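PDB 5NO8: Baccell_00875 from Bacteroides cellulosilyticus DSM 14838, which probably acts as a polysaccharide lyase that removes the L-rhamnose capping glucuronic acid on complex arabinogalactan proteins. Local coordinates for residues Y490-P495 and L684-L689; F551-Y556 and Y622-L627. All coordinates share one frame; numbering follows the deposited sequence.

Contact 1 (Y490-P495 and L684-L689); sequences YAIGIP and LVYYLL
The CA atoms of Gly-493, in the loop 490-495, and Tyr-686, on helix 682-692, are 9.8 Å apart, and the long tyrosine side chain bridges most of that distance. Tyr-686 reaches over end-on: its OH arrives 3.5 Å from Gly-493 CA, while the ring stays back on the helix side. With CG beside the backbone N and anti to the carbonyl carbon (chi1 -75°), the phenol extends from the helix toward the loop. Gly-493 has a positive phi of 66°, and a CB built on it would fall 2.7 Å from Tyr-686 OH, so the bare CA is what lets the hydroxyl come so close. Ile-492 adds a looser flank, its CG2 4.5 Å from Tyr-686 OH, while the far end of its side chain turns away. No hydrogen bond joins the two segments directly. Instead the side-chain amide of Gln-550 spans the junction, its OE1 accepting from Gly-493 N and its NE2 bonded to Tyr-686 OH, so the buried hydroxyl and the loop N-H are both satisfied. The side chain of Tyr-686 also touches Thr-616 and Ala-620 of helix 615-629, and a glycerol, probably from the crystallisation liquor, lies beside it and may mark a pocket. The contact ties an interhelical loop to the last helix of a helical domain that probably is an alpha/alpha toroid, as in several polysaccharide lyase families.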
# COMPACT_ATOMS: atom_id res chain seq x y z
N TYR A 490 -11.47 15.11 -7.51
CA TYR A 490 -11.27 14.36 -6.28
C TYR A 490 -9.85 14.60 -5.76
O TYR A 490 -9.01 13.68 -5.70
CB TYR A 490 -11.51 12.87 -6.52
CG TYR A 490 -12.96 12.49 -6.68
CD1 TYR A 490 -13.72 12.94 -7.76
CD2 TYR A 490 -13.58 11.68 -5.74
CE1 TYR A 490 -15.07 12.58 -7.88
CE2 TYR A 490 -14.91 11.31 -5.85
CZ TYR A 490 -15.66 11.76 -6.93
OH TYR A 490 -17.00 11.37 -7.02
N ALA A 491 -9.60 15.82 -5.35
CA ALA A 491 -8.25 16.23 -4.98
C ALA A 491 -7.93 15.67 -3.60
O ALA A 491 -8.82 15.49 -2.78
CB ALA A 491 -8.15 17.75 -4.96
N ILE A 492 -6.64 15.46 -3.34
CA ILE A 492 -6.17 14.95 -2.07
C ILE A 492 -6.00 16.11 -1.07
O ILE A 492 -5.34 17.12 -1.37
CB ILE A 492 -4.82 14.24 -2.23
CG1 ILE A 492 -4.96 13.02 -3.16
CG2 ILE A 492 -4.30 13.81 -0.86
CD1 ILE A 492 -3.66 12.60 -3.79
N GLY A 493 -6.57 15.93 0.11
CA GLY A 493 -6.37 16.87 1.20
C GLY A 493 -6.97 18.23 0.90
O GLY A 493 -6.33 19.26 1.11
N ILE A 494 -8.20 18.23 0.38
CA ILE A 494 -8.92 19.50 0.20
C ILE A 494 -9.06 20.06 1.62
O ILE A 494 -9.61 19.37 2.47
CB ILE A 494 -10.29 19.27 -0.45
CG1 ILE A 494 -10.11 18.72 -1.87
CG2 ILE A 494 -11.09 20.58 -0.46
CD1 ILE A 494 -11.36 18.07 -2.44
N PRO A 495 -8.51 21.25 1.90
CA PRO A 495 -8.46 21.73 3.29
C PRO A 495 -9.77 22.36 3.80
O PRO A 495 -9.83 23.57 4.06
CB PRO A 495 -7.30 22.73 3.25
CG PRO A 495 -7.34 23.28 1.87
CD PRO A 495 -7.76 22.15 0.99
N LEU A 684 3.96 12.34 7.61
CA LEU A 684 4.08 12.98 8.93
C LEU A 684 3.06 14.10 9.10
O LEU A 684 2.57 14.34 10.19
CB LEU A 684 5.50 13.46 9.17
CG LEU A 684 6.56 12.36 9.29
CD1 LEU A 684 7.93 13.00 9.51
CD2 LEU A 684 6.21 11.36 10.39
N VAL A 685 2.70 14.76 8.00
CA VAL A 685 1.57 15.69 8.04
C VAL A 685 0.32 15.00 8.57
O VAL A 685 -0.38 15.52 9.44
CB VAL A 685 1.30 16.31 6.65
CG1 VAL A 685 -0.01 17.12 6.64
CG2 VAL A 685 2.47 17.16 6.18
N TYR A 686 0.04 13.79 8.07
CA TYR A 686 -1.12 13.07 8.51
C TYR A 686 -0.94 12.39 9.86
O TYR A 686 -1.92 12.23 10.62
CB TYR A 686 -1.59 12.13 7.40
CG TYR A 686 -2.30 12.91 6.32
CD1 TYR A 686 -3.51 13.53 6.58
CD2 TYR A 686 -1.71 13.13 5.10
CE1 TYR A 686 -4.17 14.27 5.60
CE2 TYR A 686 -2.35 13.87 4.11
CZ TYR A 686 -3.58 14.42 4.37
OH TYR A 686 -4.20 15.14 3.39
N TYR A 687 0.30 12.03 10.20
CA TYR A 687 0.61 11.53 11.52
C TYR A 687 0.22 12.58 12.57
O TYR A 687 -0.41 12.26 13.57
CB TYR A 687 2.10 11.20 11.65
CG TYR A 687 2.44 10.64 12.98
CD1 TYR A 687 2.70 11.47 14.06
CD2 TYR A 687 2.46 9.26 13.20
CE1 TYR A 687 2.99 10.94 15.32
CE2 TYR A 687 2.73 8.74 14.44
CZ TYR A 687 3.00 9.59 15.49
OH TYR A 687 3.25 9.04 16.73
N LEU A 688 0.59 13.82 12.31
CA LEU A 688 0.29 14.93 13.23
C LEU A 688 -1.17 15.34 13.23
O LEU A 688 -1.67 15.76 14.27
CB LEU A 688 1.20 16.12 12.96
CG LEU A 688 2.67 15.81 13.25
CD1 LEU A 688 3.57 16.91 12.79
CD2 LEU A 688 2.93 15.51 14.73
N LEU A 689 -1.87 15.17 12.11
CA LEU A 689 -3.33 15.31 12.12
C LEU A 689 -3.99 14.30 13.04
O LEU A 689 -4.77 14.64 13.94
CB LEU A 689 -3.89 15.16 10.69
CG LEU A 689 -5.42 15.25 10.63
CD1 LEU A 689 -5.84 16.70 10.89
CD2 LEU A 689 -5.90 14.77 9.29

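Contact 2 (F551-Y556 and Y622-L627); sequences FLAQLY and YYYYAL
Two helices of the helical domain, 542-559 and 615-629, pack here through Ala-553 and Gln-554 on one and Tyr-624 on the other. The CA atoms of Ala-553 and Tyr-624 are 6.0 Å apart, a close approach made possible by the small alanine, whose CB meets Tyr-624 CB at 3.7 Å. Gln-554 covers one face of the tyrosine. Its chain is extended beyond CG (chi2 176°), and CG sits over the Tyr-624 ring, 3.7 Å from the centroid and 17° off the normal, a CH-pi contact. Further out the amide lies stacked over the phenol, its plane 2° from that of the ring, with Gln-554 CD 3.5 Å from Tyr-624 OH. On the opposite face Tyr-623 CD2 stands 3.8 Å above the ring plane, toward the rim, so the ring is held between its neighbour in sequence and the glutamine. The hydroxyl of Tyr-624 is hydrogen-bonded to a glycerol, probably from the crystallisation liquor. With an alanine here the face over which Gln-554 lies would be gone, and its amide would probably lose its stacking partner and be set free to turn. This is close helix-helix packing at an alanine, with an amide stacked on an aromatic ring.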
# COMPACT_ATOMS: atom_id res chain seq x y z
N PHE A 551 -12.85 14.42 2.29
CA PHE A 551 -13.60 15.65 2.02
C PHE A 551 -14.99 15.64 2.64
O PHE A 551 -15.38 16.59 3.36
CB PHE A 551 -13.73 15.87 0.52
CG PHE A 551 -14.51 17.09 0.18
CD1 PHE A 551 -13.88 18.29 0.07
CD2 PHE A 551 -15.89 17.02 0.03
CE1 PHE A 551 -14.59 19.45 -0.22
CE2 PHE A 551 -16.61 18.15 -0.26
CZ PHE A 551 -15.96 19.36 -0.39
N LEU A 552 -15.76 14.59 2.36
CA LEU A 552 -17.12 14.49 2.87
C LEU A 552 -17.22 14.48 4.39
O LEU A 552 -18.14 15.07 4.95
CB LEU A 552 -17.84 13.28 2.29
CG LEU A 552 -18.15 13.29 0.78
CD1 LEU A 552 -18.52 11.89 0.37
CD2 LEU A 552 -19.27 14.25 0.42
N ALA A 553 -16.29 13.79 5.06
CA ALA A 553 -16.32 13.74 6.51
C ALA A 553 -16.07 15.12 7.12
O ALA A 553 -16.73 15.51 8.09
CB ALA A 553 -15.32 12.73 7.03
N GLN A 554 -15.11 15.84 6.56
CA GLN A 554 -14.86 17.23 6.96
C GLN A 554 -16.07 18.11 6.66
O GLN A 554 -16.44 18.97 7.48
CB GLN A 554 -13.65 17.80 6.25
CG GLN A 554 -12.32 17.23 6.68
CD GLN A 554 -11.20 17.81 5.86
OE1 GLN A 554 -10.74 17.19 4.89
NE2 GLN A 554 -10.80 19.01 6.18
N LEU A 555 -16.69 17.92 5.50
CA LEU A 555 -17.89 18.71 5.16
C LEU A 555 -19.02 18.42 6.15
O LEU A 555 -19.69 19.35 6.59
CB LEU A 555 -18.32 18.47 3.72
CG LEU A 555 -19.42 19.40 3.17
CD1 LEU A 555 -18.99 20.86 3.33
CD2 LEU A 555 -19.70 19.11 1.70
N TYR A 556 -19.17 17.17 6.57
CA TYR A 556 -20.11 16.85 7.63
C TYR A 556 -19.78 17.58 8.94
O TYR A 556 -20.68 18.11 9.60
CB TYR A 556 -20.20 15.35 7.90
CG TYR A 556 -21.08 15.04 9.08
CD1 TYR A 556 -22.47 15.15 8.98
CD2 TYR A 556 -20.53 14.72 10.32
CE1 TYR A 556 -23.28 14.89 10.06
CE2 TYR A 556 -21.35 14.49 11.41
CZ TYR A 556 -22.72 14.58 11.27
OH TYR A 556 -23.52 14.32 12.33
N TYR A 622 -10.09 7.68 8.80
CA TYR A 622 -10.49 6.99 10.01
C TYR A 622 -10.57 7.96 11.19
O TYR A 622 -11.48 7.84 12.01
CB TYR A 622 -9.52 5.87 10.37
CG TYR A 622 -9.50 4.68 9.44
CD1 TYR A 622 -10.51 4.48 8.47
CD2 TYR A 622 -8.49 3.73 9.53
CE1 TYR A 622 -10.49 3.37 7.65
CE2 TYR A 622 -8.48 2.62 8.70
CZ TYR A 622 -9.49 2.44 7.79
OH TYR A 622 -9.47 1.35 6.94
N TYR A 623 -9.62 8.89 11.26
CA TYR A 623 -9.62 9.97 12.27
C TYR A 623 -10.89 10.83 12.17
O TYR A 623 -11.60 11.04 13.18
CB TYR A 623 -8.34 10.80 12.11
CG TYR A 623 -8.37 12.19 12.71
CD1 TYR A 623 -8.13 12.39 14.07
CD2 TYR A 623 -8.60 13.29 11.90
CE1 TYR A 623 -8.15 13.68 14.61
CE2 TYR A 623 -8.62 14.57 12.41
CZ TYR A 623 -8.41 14.75 13.76
OH TYR A 623 -8.44 16.04 14.24
N TYR A 624 -11.21 11.28 10.97
CA TYR A 624 -12.43 12.08 10.78
C TYR A 624 -13.69 11.26 11.04
O TYR A 624 -14.65 11.78 11.62
CB TYR A 624 -12.50 12.70 9.39
CG TYR A 624 -11.50 13.78 9.09
CD1 TYR A 624 -11.43 14.93 9.86
CD2 TYR A 624 -10.64 13.68 8.01
CE1 TYR A 624 -10.53 15.93 9.59
CE2 TYR A 624 -9.74 14.67 7.72
CZ TYR A 624 -9.68 15.80 8.53
OH TYR A 624 -8.80 16.78 8.24
N TYR A 625 -13.70 10.00 10.61
CA TYR A 625 -14.86 9.15 10.82
C TYR A 625 -15.13 8.96 12.33
O TYR A 625 -16.29 8.94 12.75
CB TYR A 625 -14.66 7.81 10.11
CG TYR A 625 -15.81 6.87 10.27
CD1 TYR A 625 -16.92 6.97 9.44
CD2 TYR A 625 -15.81 5.91 11.26
CE1 TYR A 625 -17.99 6.10 9.59
CE2 TYR A 625 -16.89 5.05 11.42
CZ TYR A 625 -17.97 5.14 10.58
OH TYR A 625 -19.04 4.28 10.75
N ALA A 626 -14.07 8.80 13.14
CA ALA A 626 -14.22 8.71 14.59
C ALA A 626 -14.80 10.01 15.19
O ALA A 626 -15.61 9.93 16.13
CB ALA A 626 -12.91 8.35 15.27
N LEU A 627 -14.40 11.16 14.67
CA LEU A 627 -14.98 12.44 15.09
C LEU A 627 -16.47 12.55 14.71
O LEU A 627 -17.26 13.12 15.46
CB LEU A 627 -14.22 13.61 14.46
CG LEU A 627 -12.78 13.84 14.95
CD1 LEU A 627 -12.14 14.99 14.20
CD2 LEU A 627 -12.76 14.11 16.44

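From the N terminus the chain first builds a region rich in beta sheets and only later, from helix 396-409 onward, most of the helical domain that holds both contacts. The loop 490-495 comes first; helix 542-559 then supplies 551-556, which contact 2 closes against 622-627 across 65 residues. Only near the C terminus does 684-689 return to 490-495, closing 188 residues, so contact 2 is nested within contact 1. Their centres are about 12 Å apart and they touch: Ile-494 CD1 packs 3.6 Å from Phe-551 CD1, and Leu-689 CD2 lies 3.7 Å from Tyr-624 OH. Helices 542-559 and 682-692 both meet the loop before helix 496-505, and helix 615-629 joins them through Tyr-624.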